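Local structure of MTH0777 (Methanothermobacter thermautotrophicus, 1KJN) at residues L10-C15 and V65-C70; V20-A25 and R49-A54; P87-A92 and E119-E124; A93-F98 and T104-I109. The protein is of unknown function but belongs to the DUF1890 family and forms a dimer of Rossmann-like subunits, each with a six-stranded parallel sheet flanked by helices. One frame throughout, in Å; residues are numbered along the deposited sequence.

Interaction 1: L10-C15 and V65-C70; sequences LMVLGC and VDLESC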
loop_
_atom_site.group_PDB
_atom_site.type_symbol
_atom_site.label_atom_id
_atom_site.label_comp_id
_atom_site.label_asym_id
_atom_site.label_seq_id
_atom_site.Cartn_x
_atom_site.Cartn_y
_atom_site.Cartn_z
ATOM N N LEU A 10 -18.005 -7.733 1.275
ATOM C CA LEU A 10 -17.473 -7.277 -0.006
ATOM C C LEU A 10 -16.901 -5.887 0.216
ATOM O O LEU A 10 -17.551 -5.021 0.817
ATOM C CB LEU A 10 -18.553 -7.228 -1.093
ATOM C CG LEU A 10 -18.114 -6.727 -2.475
ATOM C CD1 LEU A 10 -17.104 -7.700 -3.063
ATOM C CD2 LEU A 10 -19.334 -6.582 -3.398
HETATM N N MSE A 11 -15.676 -5.698 -0.265
HETATM C CA MSE A 11 -14.962 -4.438 -0.134
HETATM C C MSE A 11 -14.717 -3.855 -1.519
HETATM O O MSE A 11 -14.050 -4.477 -2.357
HETATM C CB MSE A 11 -13.634 -4.668 0.601
HETATM C CG MSE A 11 -12.844 -3.384 0.838
HETATM SE SE MSE A 11 -11.322 -3.632 2.047
HETATM C CE MSE A 11 -12.317 -4.030 3.649
ATOM N N VAL A 12 -15.205 -2.638 -1.731
ATOM C CA VAL A 12 -15.089 -1.961 -3.031
ATOM C C VAL A 12 -14.053 -0.853 -2.969
ATOM O O VAL A 12 -14.103 -0.014 -2.065
ATOM C CB VAL A 12 -16.443 -1.341 -3.447
ATOM C CG1 VAL A 12 -16.341 -0.657 -4.808
ATOM C CG2 VAL A 12 -17.519 -2.420 -3.458
ATOM N N LEU A 13 -13.132 -0.844 -3.936
ATOM C CA LEU A 13 -12.082 0.171 -3.972
ATOM C C LEU A 13 -12.180 1.100 -5.179
ATOM O O LEU A 13 -12.633 0.703 -6.257
ATOM C CB LEU A 13 -10.688 -0.478 -3.950
ATOM C CG LEU A 13 -10.437 -1.562 -2.900
ATOM C CD1 LEU A 13 -9.005 -2.080 -3.042
ATOM C CD2 LEU A 13 -10.668 -1.024 -1.500
ATOM N N GLY A 14 -11.719 2.332 -4.983
ATOM C CA GLY A 14 -11.734 3.325 -6.039
ATOM C C GLY A 14 -10.392 3.384 -6.749
ATOM O O GLY A 14 -9.481 2.612 -6.422
ATOM N N CYS A 15 -10.261 4.280 -7.725
ATOM C CA CYS A 15 -9.001 4.394 -8.449
ATOM C C CYS A 15 -7.912 4.704 -7.412
ATOM O O CYS A 15 -8.118 5.489 -6.483
ATOM C CB CYS A 15 -9.064 5.483 -9.528
ATOM S SG CYS A 15 -8.665 7.159 -8.962
ATOM N N VAL A 65 -11.942 -9.915 -7.174
ATOM C CA VAL A 65 -12.645 -9.956 -8.451
ATOM C C VAL A 65 -12.710 -8.556 -9.059
ATOM O O VAL A 65 -12.902 -7.583 -8.341
ATOM C CB VAL A 65 -14.117 -10.391 -8.255
ATOM C CG1 VAL A 65 -14.746 -10.773 -9.585
ATOM C CG2 VAL A 65 -14.223 -11.525 -7.267
ATOM N N ASP A 66 -12.605 -8.473 -10.384
ATOM C CA ASP A 66 -12.690 -7.200 -11.108
ATOM C C ASP A 66 -14.084 -6.561 -10.924
ATOM O O ASP A 66 -15.088 -7.265 -10.772
ATOM C CB ASP A 66 -12.348 -7.447 -12.588
ATOM C CG ASP A 66 -13.058 -6.507 -13.527
ATOM O OD1 ASP A 66 -14.113 -6.914 -14.055
ATOM O OD2 ASP A 66 -12.576 -5.367 -13.739
ATOM N N LEU A 67 -14.145 -5.233 -10.911
ATOM C CA LEU A 67 -15.419 -4.524 -10.708
ATOM C C LEU A 67 -16.577 -4.987 -11.577
ATOM O O LEU A 67 -17.638 -5.333 -11.065
ATOM C CB LEU A 67 -15.244 -3.020 -10.898
ATOM C CG LEU A 67 -14.526 -2.239 -9.807
ATOM C CD1 LEU A 67 -14.107 -0.879 -10.342
ATOM C CD2 LEU A 67 -15.422 -2.097 -8.603
ATOM N N GLU A 68 -16.363 -5.010 -12.889
ATOM C CA GLU A 68 -17.416 -5.412 -13.818
ATOM C C GLU A 68 -17.807 -6.871 -13.668
ATOM O O GLU A 68 -18.994 -7.210 -13.715
ATOM C CB GLU A 68 -17.026 -5.062 -15.253
ATOM C CG GLU A 68 -16.951 -3.546 -15.457
ATOM C CD GLU A 68 -18.292 -2.849 -15.177
ATOM O OE1 GLU A 68 -19.302 -3.230 -15.804
ATOM O OE2 GLU A 68 -18.345 -1.915 -14.336
ATOM N N SER A 69 -16.825 -7.734 -13.427
ATOM C CA SER A 69 -17.124 -9.147 -13.243
ATOM C C SER A 69 -17.984 -9.326 -11.994
ATOM O O SER A 69 -18.968 -10.062 -12.018
ATOM C CB SER A 69 -15.844 -9.962 -13.124
ATOM O OG SER A 69 -15.094 -9.859 -14.320
ATOM N N CYS A 70 -17.640 -8.618 -10.919
ATOM C CA CYS A 70 -18.403 -8.724 -9.682
ATOM C C CYS A 70 -19.830 -8.225 -9.912
ATOM O O CYS A 70 -20.783 -8.844 -9.456
ATOM C CB CYS A 70 -17.745 -7.911 -8.567
ATOM S SG CYS A 70 -18.526 -8.112 -6.971
#
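Leu10 meets Cys70 and Val12 meets Leu67 where strand 8-12 runs under the start of helix 67-73. Both meetings are apolar. The CB of Leu10 leaves the strand toward the helix and lies 5.9 Å from Cys70 SG. Leu10 CG comes to 4.7 Å from Cys70 SG. The branch then splits around the sulfur: Leu10 CD2 is 4.0 Å from Cys70 SG, and CD1 is 4.2 Å from it. The sulfur therefore faces both methyls of the fork. Cys70 presents it with SG opposite the backbone N (chi1 -174°). One helical turn earlier, Leu67 brings a single methyl to the strand. Its CD2 lies 4.2 Å from Val12 CG1, and the two side chains cross at about a right angle. The helix opens with Asp66 as N-cap. Asp66 OD1 takes Ser69 N at 2.9 Å and also Ser69 OG at 3.1 Å, so two donors grip one carboxylate oxygen. Phe98 of helix 89-102 packs against Val12, Leu67 and Cys70. Thr42 of the neighbouring strand 38-43 touches both Leu10 and Cys70. The contact thus seats helix 67-73 on one face of the Rossmann-like sheet. Because it is purely apolar, it depends on shape and burial rather than on bond direction, while Asp66 supplies the polar cap of the helix.

Interaction 2: V20-A25 and R49-A54; sequences VQIPLA and RLVQVA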
loop_
_atom_site.group_PDB
_atom_site.type_symbol
_atom_site.label_atom_id
_atom_site.label_comp_id
_atom_site.label_asym_id
_atom_site.label_seq_id
_atom_site.Cartn_x
_atom_site.Cartn_y
_atom_site.Cartn_z
ATOM N N VAL A 20 -2.868 6.146 0.855
ATOM C CA VAL A 20 -3.510 5.523 2.016
ATOM C C VAL A 20 -4.533 4.454 1.663
ATOM O O VAL A 20 -4.810 3.583 2.499
ATOM C CB VAL A 20 -4.253 6.528 2.951
ATOM C CG1 VAL A 20 -3.295 7.565 3.524
ATOM C CG2 VAL A 20 -5.453 7.165 2.228
ATOM N N GLN A 21 -5.027 4.455 0.419
ATOM C CA GLN A 21 -6.090 3.512 0.057
ATOM C C GLN A 21 -5.810 2.029 0.155
ATOM O O GLN A 21 -6.441 1.341 0.952
ATOM C CB GLN A 21 -6.715 3.834 -1.297
ATOM C CG GLN A 21 -8.053 3.133 -1.478
ATOM C CD GLN A 21 -8.729 3.457 -2.804
ATOM O OE1 GLN A 21 -9.929 3.240 -2.962
ATOM N NE2 GLN A 21 -7.959 3.965 -3.766
ATOM N N ILE A 22 -4.886 1.519 -0.650
ATOM C CA ILE A 22 -4.580 0.091 -0.604
ATOM C C ILE A 22 -4.237 -0.360 0.824
ATOM O O ILE A 22 -4.858 -1.285 1.337
ATOM C CB ILE A 22 -3.445 -0.286 -1.591
ATOM C CG1 ILE A 22 -3.859 0.143 -2.993
ATOM C CG2 ILE A 22 -3.140 -1.785 -1.536
ATOM C CD1 ILE A 22 -5.243 -0.305 -3.389
ATOM N N PRO A 23 -3.311 0.340 1.504
ATOM C CA PRO A 23 -2.969 -0.074 2.875
ATOM C C PRO A 23 -4.183 -0.165 3.809
ATOM O O PRO A 23 -4.350 -1.155 4.514
ATOM C CB PRO A 23 -1.998 1.011 3.325
ATOM C CG PRO A 23 -1.225 1.289 2.049
ATOM C CD PRO A 23 -2.391 1.395 1.032
ATOM N N LEU A 24 -5.033 0.854 3.789
ATOM C CA LEU A 24 -6.233 0.870 4.628
ATOM C C LEU A 24 -7.266 -0.185 4.211
ATOM O O LEU A 24 -8.019 -0.690 5.041
ATOM C CB LEU A 24 -6.862 2.253 4.607
ATOM C CG LEU A 24 -6.139 3.292 5.455
ATOM C CD1 LEU A 24 -6.770 4.648 5.200
ATOM C CD2 LEU A 24 -6.182 2.901 6.950
ATOM N N ALA A 25 -7.315 -0.500 2.925
ATOM C CA ALA A 25 -8.241 -1.517 2.428
ATOM C C ALA A 25 -7.830 -2.854 3.053
ATOM O O ALA A 25 -8.660 -3.592 3.590
ATOM C CB ALA A 25 -8.162 -1.598 0.898
ATOM N N ARG A 49 -4.014 -5.144 -8.376
ATOM C CA ARG A 49 -2.593 -5.501 -8.446
ATOM C C ARG A 49 -1.827 -4.943 -7.264
ATOM O O ARG A 49 -0.854 -5.541 -6.827
ATOM C CB ARG A 49 -1.921 -5.036 -9.748
ATOM C CG ARG A 49 -2.504 -5.626 -11.018
ATOM C CD ARG A 49 -1.552 -5.482 -12.199
ATOM N NE ARG A 49 -0.459 -6.431 -12.049
ATOM C CZ ARG A 49 -0.402 -7.626 -12.639
ATOM N NH1 ARG A 49 -1.370 -8.027 -13.453
ATOM N NH2 ARG A 49 0.580 -8.470 -12.330
ATOM N N LEU A 50 -2.240 -3.780 -6.767
ATOM C CA LEU A 50 -1.546 -3.184 -5.625
ATOM C C LEU A 50 -1.773 -4.016 -4.372
ATOM O O LEU A 50 -0.836 -4.259 -3.593
ATOM C CB LEU A 50 -1.984 -1.736 -5.405
ATOM C CG LEU A 50 -1.390 -0.748 -6.417
ATOM C CD1 LEU A 50 -2.032 0.622 -6.276
ATOM C CD2 LEU A 50 0.113 -0.665 -6.224
ATOM N N VAL A 51 -3.008 -4.488 -4.216
ATOM C CA VAL A 51 -3.392 -5.315 -3.081
ATOM C C VAL A 51 -2.592 -6.615 -3.122
ATOM O O VAL A 51 -2.041 -7.015 -2.116
ATOM C CB VAL A 51 -4.916 -5.639 -3.118
ATOM C CG1 VAL A 51 -5.268 -6.696 -2.045
ATOM C CG2 VAL A 51 -5.754 -4.360 -2.930
ATOM N N GLN A 52 -2.502 -7.243 -4.299
ATOM C CA GLN A 52 -1.767 -8.498 -4.447
ATOM C C GLN A 52 -0.281 -8.372 -4.147
ATOM O O GLN A 52 0.311 -9.291 -3.586
ATOM C CB GLN A 52 -1.944 -9.073 -5.852
ATOM C CG GLN A 52 -3.316 -9.648 -6.122
ATOM C CD GLN A 52 -3.677 -9.656 -7.611
ATOM O OE1 GLN A 52 -4.845 -9.813 -7.979
ATOM N NE2 GLN A 52 -2.673 -9.466 -8.473
ATOM N N VAL A 53 0.343 -7.266 -4.546
ATOM C CA VAL A 53 1.760 -7.121 -4.246
ATOM C C VAL A 53 1.977 -6.715 -2.779
ATOM O O VAL A 53 2.997 -7.078 -2.197
ATOM C CB VAL A 53 2.505 -6.171 -5.240
ATOM C CG1 VAL A 53 2.282 -6.625 -6.691
ATOM C CG2 VAL A 53 2.083 -4.749 -5.044
ATOM N N ALA A 54 1.005 -6.026 -2.170
ATOM C CA ALA A 54 1.132 -5.627 -0.758
ATOM C C ALA A 54 0.858 -6.775 0.226
ATOM O O ALA A 54 1.262 -6.714 1.386
ATOM C CB ALA A 54 0.238 -4.433 -0.430
#
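Ile22 has CG1 opposite its own carbonyl carbon and beside the backbone N (chi1 -57°), which leaves CG2 opposite the backbone N. CG1 and CG2 can then both reach helix 45-54, around Leu50, Val51 and Ala54. The two helices belong to the Rossmann-like alpha/beta fold. Helix 21-34 follows strand 8-12, and helix 45-54 follows strand 38-43. Their short segments lie 9.7 Å apart at closest approach, with axes at 62°. Ile22 is the only residue of 20-25 that touches 49-54. Its CG1 comes within 3.6 Å of Leu50 CB and also touches the Leu50 CD1 methyl, at 3.8 Å. These two side chains cross at about a right angle. The CG2 methyl of Ile22 lies 3.8 Å from Val51 N and is also near Leu50 C, so it rests on the peptide between them. Ile22 CG2 is 3.9 Å from Val51 CG2, and Ile22 CD1 also comes to 4.1 Å of Val51 CG2. All four residues are buried. Beyond them, Val51 packs on Met64 of strand 63-66, and Leu50 packs on Pro16. His140 of the second subunit packs on Leu50, and Val53 of the second subunit packs on Pro23. These helices therefore form part of the subunit interface. Farther along helix 45-54, Ala54 turns its methyl to the same side chain: Ala54 CB is 4.4 Å from Ile22 CG2, the loosest of the three contacts.

Interaction 3: P87-A92 and E119-E124; sequences PNDAAA and EELVNE
Leu121 carries this contact, pressing its fork against the backbone of Asn88 and the start of helix 89-102. Along helix 115-128, Glu120 places an acid near the contact, with its OE1 5.8 Å from Asp89 OD1, a pair of like charges. Leu121 is next. Its CG stands opposite the carbonyl carbon (chi1 -71°), and the two methyls divide the work. CD1 takes the turn before the helix, 4.0 Å from Pro87 O and also 4.0 Å from Asn88 CA. CD2 meets the first turn of the helix, 3.6 Å from Asn88 C. It also meets the Asp89 carboxylate, with OD1 at 3.8 Å, and the Ala92 methyl at 4.3 Å. A turn later, Glu124 also points its CB across. Its OE2 remains 6.2 Å from Asp89 OD1.

The surface that Leu121 rests on is held in shape by Asn88, the N-cap. Asn88 OD1 accepts from Ala91 N in a nearly straight bond, with an N-H...O angle of 163°. Ile110 of strand 105-111 also touches Leu121, and Phe111 touches Pro87. The contact thus joins two helices that lie side by side on one face of the sheet, one before and one after strand 105-111. Its chemistry is one leucine fork against backbone, a carboxylate oxygen and a methyl, with acids at the rim. The carboxylate of Asp89 in the first turn of its helix would probably be eased by the helix N-terminus, which may offset the nearby glutamates.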
loop_
_atom_site.group_PDB
_atom_site.type_symbol
_atom_site.label_atom_id
_atom_site.label_comp_id
_atom_site.label_asym_id
_atom_site.label_seq_id
_atom_site.Cartn_x
_atom_site.Cartn_y
_atom_site.Cartn_z
ATOM N N PRO A 87 -12.878 7.907 -2.830
ATOM C CA PRO A 87 -11.978 9.051 -3.054
ATOM C C PRO A 87 -12.596 10.023 -4.063
ATOM O O PRO A 87 -12.071 11.121 -4.276
ATOM C CB PRO A 87 -10.729 8.414 -3.687
ATOM C CG PRO A 87 -10.891 6.943 -3.496
ATOM C CD PRO A 87 -12.360 6.685 -3.469
ATOM N N ASN A 88 -13.685 9.623 -4.714
ATOM C CA ASN A 88 -14.287 10.498 -5.718
ATOM C C ASN A 88 -15.660 10.049 -6.216
ATOM O O ASN A 88 -16.140 8.983 -5.846
ATOM C CB ASN A 88 -13.333 10.616 -6.917
ATOM C CG ASN A 88 -12.972 9.263 -7.507
ATOM O OD1 ASN A 88 -13.745 8.306 -7.417
ATOM N ND2 ASN A 88 -11.797 9.178 -8.117
ATOM N N ASP A 89 -16.205 10.823 -7.158
ATOM C CA ASP A 89 -17.519 10.569 -7.758
ATOM C C ASP A 89 -17.667 9.184 -8.355
ATOM O O ASP A 89 -18.665 8.532 -8.114
ATOM C CB ASP A 89 -17.853 11.609 -8.851
ATOM C CG ASP A 89 -18.138 13.004 -8.291
ATOM O OD1 ASP A 89 -18.345 13.163 -7.065
ATOM O OD2 ASP A 89 -18.154 13.956 -9.095
ATOM N N ALA A 90 -16.689 8.744 -9.145
ATOM C CA ALA A 90 -16.786 7.432 -9.766
ATOM C C ALA A 90 -16.902 6.365 -8.698
ATOM O O ALA A 90 -17.720 5.464 -8.824
ATOM C CB ALA A 90 -15.584 7.146 -10.678
ATOM N N ALA A 91 -16.082 6.464 -7.651
ATOM C CA ALA A 91 -16.112 5.483 -6.579
ATOM C C ALA A 91 -17.443 5.521 -5.846
ATOM O O ALA A 91 -17.973 4.465 -5.507
ATOM C CB ALA A 91 -14.940 5.675 -5.602
ATOM N N ALA A 92 -18.005 6.718 -5.637
ATOM C CA ALA A 92 -19.297 6.810 -4.942
ATOM C C ALA A 92 -20.412 6.149 -5.763
ATOM O O ALA A 92 -21.229 5.407 -5.216
ATOM C CB ALA A 92 -19.655 8.249 -4.591
ATOM N N GLU A 119 -17.127 17.122 1.605
ATOM C CA GLU A 119 -18.509 17.525 1.861
ATOM C C GLU A 119 -19.463 17.062 0.767
ATOM O O GLU A 119 -20.511 16.486 1.055
ATOM C CB GLU A 119 -18.604 19.041 2.037
ATOM C CG GLU A 119 -19.899 19.497 2.698
ATOM C CD GLU A 119 -20.000 21.013 2.829
ATOM O OE1 GLU A 119 -18.979 21.667 3.163
ATOM O OE2 GLU A 119 -21.110 21.550 2.608
ATOM N N GLU A 120 -19.078 17.279 -0.486
ATOM C CA GLU A 120 -19.894 16.870 -1.625
ATOM C C GLU A 120 -20.077 15.354 -1.625
ATOM O O GLU A 120 -21.185 14.855 -1.802
ATOM C CB GLU A 120 -19.228 17.291 -2.929
ATOM C CG GLU A 120 -18.878 18.770 -3.003
ATOM C CD GLU A 120 -17.951 19.110 -4.173
ATOM O OE1 GLU A 120 -17.126 18.253 -4.575
ATOM O OE2 GLU A 120 -18.039 20.249 -4.682
ATOM N N LEU A 121 -18.988 14.625 -1.401
ATOM C CA LEU A 121 -19.039 13.165 -1.375
ATOM C C LEU A 121 -19.893 12.671 -0.208
ATOM O O LEU A 121 -20.698 11.756 -0.353
ATOM C CB LEU A 121 -17.620 12.592 -1.314
ATOM C CG LEU A 121 -16.839 12.752 -2.618
ATOM C CD1 LEU A 121 -15.366 12.464 -2.409
ATOM C CD2 LEU A 121 -17.412 11.842 -3.670
ATOM N N VAL A 122 -19.754 13.328 0.934
ATOM C CA VAL A 122 -20.521 12.975 2.120
ATOM C C VAL A 122 -22.002 13.205 1.848
ATOM O O VAL A 122 -22.823 12.319 2.088
ATOM C CB VAL A 122 -20.056 13.798 3.348
ATOM C CG1 VAL A 122 -21.060 13.697 4.484
ATOM C CG2 VAL A 122 -18.681 13.310 3.815
ATOM N N ASN A 123 -22.339 14.370 1.297
ATOM C CA ASN A 123 -23.742 14.684 1.000
ATOM C C ASN A 123 -24.327 13.694 0.007
ATOM O O ASN A 123 -25.430 13.184 0.201
ATOM C CB ASN A 123 -23.880 16.103 0.459
ATOM C CG ASN A 123 -23.583 17.143 1.502
ATOM O OD1 ASN A 123 -23.814 16.921 2.689
ATOM N ND2 ASN A 123 -23.052 18.282 1.073
ATOM N N GLU A 124 -23.541 13.379 -1.018
ATOM C CA GLU A 124 -23.950 12.445 -2.053
ATOM C C GLU A 124 -24.345 11.076 -1.493
ATOM O O GLU A 124 -25.405 10.544 -1.836
ATOM C CB GLU A 124 -22.837 12.298 -3.089
ATOM C CG GLU A 124 -23.086 11.223 -4.144
ATOM C CD GLU A 124 -24.270 11.525 -5.052
ATOM O OE1 GLU A 124 -25.311 12.019 -4.577
ATOM O OE2 GLU A 124 -24.153 11.252 -6.258
#

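Interaction 4: A93-F98 and T104-I109; sequences AYLVTF and TETLAI
Leu95 reaches from helix 89-102 to Thr106 and Ala108 on strand 105-111. This is the second half of a beta-alpha-beta crossover, in which strand 81-86 leads into the helix and the helix returns to the adjacent parallel strand. Helix and strand segments run antiparallel, at 177°, with their axes 10.3 Å apart. Leu95 spans that gap alone. Its CG stands opposite the backbone N (chi1 178°), which extends the fork toward the sheet. Leu95 CD2 packs on Ala108, 3.7 Å from CB and 4.0 Å from CA. The small alanine lets the methyl sit close to the strand itself. CD1 of Leu95 goes to Thr106, two residues earlier on the strand, and lies 4.1 Å from Thr106 CG2. The Leu95 and Thr106 side chains slide past each other in opposite directions. In Thr106 it is CG2 that stands opposite the backbone N (chi1 -55°), and this methyl is the one that meets Leu95. Leu107, between the two strand contacts, directs its CB away from the helix.

Around this first shell, Leu129 also packs on Leu95, and Leu82 packs on Thr106. The strand is held between its neighbours by backbone hydrogen bonds, from Glu105 and Leu107 to Leu82 and from Thr106 and Ala108 to Glu132. Another side of the helix packs on helix 67-73, where Tyr94 touches Ile71 and its OH is hydrogen-bonded to Glu68 OE2.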
loop_
_atom_site.group_PDB
_atom_site.type_symbol
_atom_site.label_atom_id
_atom_site.label_comp_id
_atom_site.label_asym_id
_atom_site.label_seq_id
_atom_site.Cartn_x
_atom_site.Cartn_y
_atom_site.Cartn_z
ATOM N N ALA A 93 -20.392 6.333 -7.082
ATOM C CA ALA A 93 -21.427 5.716 -7.926
ATOM C C ALA A 93 -21.342 4.198 -7.848
ATOM O O ALA A 93 -22.361 3.527 -7.770
ATOM C CB ALA A 93 -21.318 6.200 -9.387
ATOM N N TYR A 94 -20.129 3.648 -7.861
ATOM C CA TYR A 94 -19.982 2.196 -7.772
ATOM C C TYR A 94 -20.561 1.686 -6.456
ATOM O O TYR A 94 -21.273 0.685 -6.438
ATOM C CB TYR A 94 -18.516 1.777 -7.898
ATOM C CG TYR A 94 -18.124 1.373 -9.306
ATOM C CD1 TYR A 94 -17.195 2.113 -10.035
ATOM C CD2 TYR A 94 -18.699 0.260 -9.916
ATOM C CE1 TYR A 94 -16.851 1.755 -11.344
ATOM C CE2 TYR A 94 -18.359 -0.107 -11.217
ATOM C CZ TYR A 94 -17.438 0.646 -11.924
ATOM O OH TYR A 94 -17.115 0.282 -13.213
ATOM N N LEU A 95 -20.251 2.373 -5.355
ATOM C CA LEU A 95 -20.754 1.962 -4.050
ATOM C C LEU A 95 -22.283 1.971 -4.057
ATOM O O LEU A 95 -22.904 1.079 -3.487
ATOM C CB LEU A 95 -20.223 2.874 -2.931
ATOM C CG LEU A 95 -20.743 2.526 -1.527
ATOM C CD1 LEU A 95 -20.406 1.062 -1.212
ATOM C CD2 LEU A 95 -20.193 3.466 -0.456
ATOM N N VAL A 96 -22.877 2.973 -4.701
ATOM C CA VAL A 96 -24.337 3.088 -4.777
ATOM C C VAL A 96 -24.898 1.862 -5.493
ATOM O O VAL A 96 -25.807 1.197 -4.991
ATOM C CB VAL A 96 -24.771 4.385 -5.537
ATOM C CG1 VAL A 96 -26.306 4.393 -5.788
ATOM C CG2 VAL A 96 -24.381 5.613 -4.733
ATOM N N THR A 97 -24.274 1.515 -6.615
ATOM C CA THR A 97 -24.717 0.374 -7.404
ATOM C C THR A 97 -24.616 -0.906 -6.586
ATOM O O THR A 97 -25.574 -1.666 -6.502
ATOM C CB THR A 97 -23.904 0.219 -8.704
ATOM O OG1 THR A 97 -24.025 1.406 -9.503
ATOM C CG2 THR A 97 -24.413 -0.976 -9.502
ATOM N N PHE A 98 -23.464 -1.137 -5.966
ATOM C CA PHE A 98 -23.288 -2.346 -5.178
ATOM C C PHE A 98 -24.254 -2.419 -4.005
ATOM O O PHE A 98 -24.716 -3.492 -3.639
ATOM C CB PHE A 98 -21.844 -2.461 -4.671
ATOM C CG PHE A 98 -20.864 -2.934 -5.718
ATOM C CD1 PHE A 98 -20.907 -4.242 -6.192
ATOM C CD2 PHE A 98 -19.873 -2.080 -6.200
ATOM C CE1 PHE A 98 -19.971 -4.690 -7.126
ATOM C CE2 PHE A 98 -18.932 -2.522 -7.137
ATOM C CZ PHE A 98 -18.979 -3.825 -7.598
ATOM N N THR A 104 -27.676 -4.480 2.211
ATOM C CA THR A 104 -27.198 -4.955 3.505
ATOM C C THR A 104 -26.507 -3.847 4.295
ATOM O O THR A 104 -26.553 -2.680 3.898
ATOM C CB THR A 104 -26.231 -6.121 3.312
ATOM O OG1 THR A 104 -25.964 -6.740 4.573
ATOM C CG2 THR A 104 -24.914 -5.634 2.688
ATOM N N GLU A 105 -25.906 -4.204 5.433
ATOM C CA GLU A 105 -25.195 -3.216 6.245
ATOM C C GLU A 105 -24.057 -2.693 5.377
ATOM O O GLU A 105 -23.232 -3.462 4.893
ATOM C CB GLU A 105 -24.655 -3.835 7.540
ATOM C CG GLU A 105 -23.998 -2.805 8.446
ATOM C CD GLU A 105 -23.615 -3.355 9.816
ATOM O OE1 GLU A 105 -22.782 -4.284 9.889
ATOM O OE2 GLU A 105 -24.133 -2.834 10.824
ATOM N N THR A 106 -24.026 -1.382 5.188
ATOM C CA THR A 106 -23.043 -0.762 4.317
ATOM C C THR A 106 -22.206 0.339 4.971
ATOM O O THR A 106 -22.706 1.112 5.791
ATOM C CB THR A 106 -23.769 -0.173 3.094
ATOM O OG1 THR A 106 -24.542 -1.208 2.461
ATOM C CG2 THR A 106 -22.773 0.424 2.100
ATOM N N LEU A 107 -20.954 0.452 4.530
ATOM C CA LEU A 107 -20.038 1.440 5.066
ATOM C C LEU A 107 -19.278 2.177 3.987
ATOM O O LEU A 107 -18.662 1.564 3.108
ATOM C CB LEU A 107 -19.038 0.779 6.024
ATOM C CG LEU A 107 -17.899 1.681 6.517
ATOM C CD1 LEU A 107 -18.456 2.827 7.353
ATOM C CD2 LEU A 107 -16.871 0.880 7.306
ATOM N N ALA A 108 -19.331 3.503 4.056
ATOM C CA ALA A 108 -18.620 4.343 3.110
ATOM C C ALA A 108 -17.451 4.966 3.839
ATOM O O ALA A 108 -17.630 5.511 4.928
ATOM C CB ALA A 108 -19.511 5.410 2.590
ATOM N N ILE A 109 -16.257 4.864 3.252
ATOM C CA ILE A 109 -15.044 5.447 3.834
ATOM C C ILE A 109 -14.615 6.512 2.813
ATOM O O ILE A 109 -14.094 6.212 1.725
ATOM C CB ILE A 109 -13.967 4.366 4.061
ATOM C CG1 ILE A 109 -14.433 3.419 5.177
ATOM C CG2 ILE A 109 -12.608 4.998 4.417
ATOM C CD1 ILE A 109 -13.575 2.186 5.384
#

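In the fold
The four contacts are spread over one Rossmann-like alpha/beta subunit with strand order 3-2-1-4-5-6. Along the chain, interaction 2 falls between the two segments of interaction 1, and interaction 4 between those of interaction 3; the first pair comes before the second. Interactions 1 and 4 both reach the sheet, with centres about 11 Å apart, and meet through Phe98. Interactions 3 and 4 share helix 89-102, also about 11 Å between centres. Interactions 2 and 3 are the farthest apart, about 21 Å between centres. Gln21 links interaction 2 to Gly14 and Cys15 of interaction 1. Together the contacts tie helices to the sheet and to each other, and the helices of interaction 2 form part of the dimer interface.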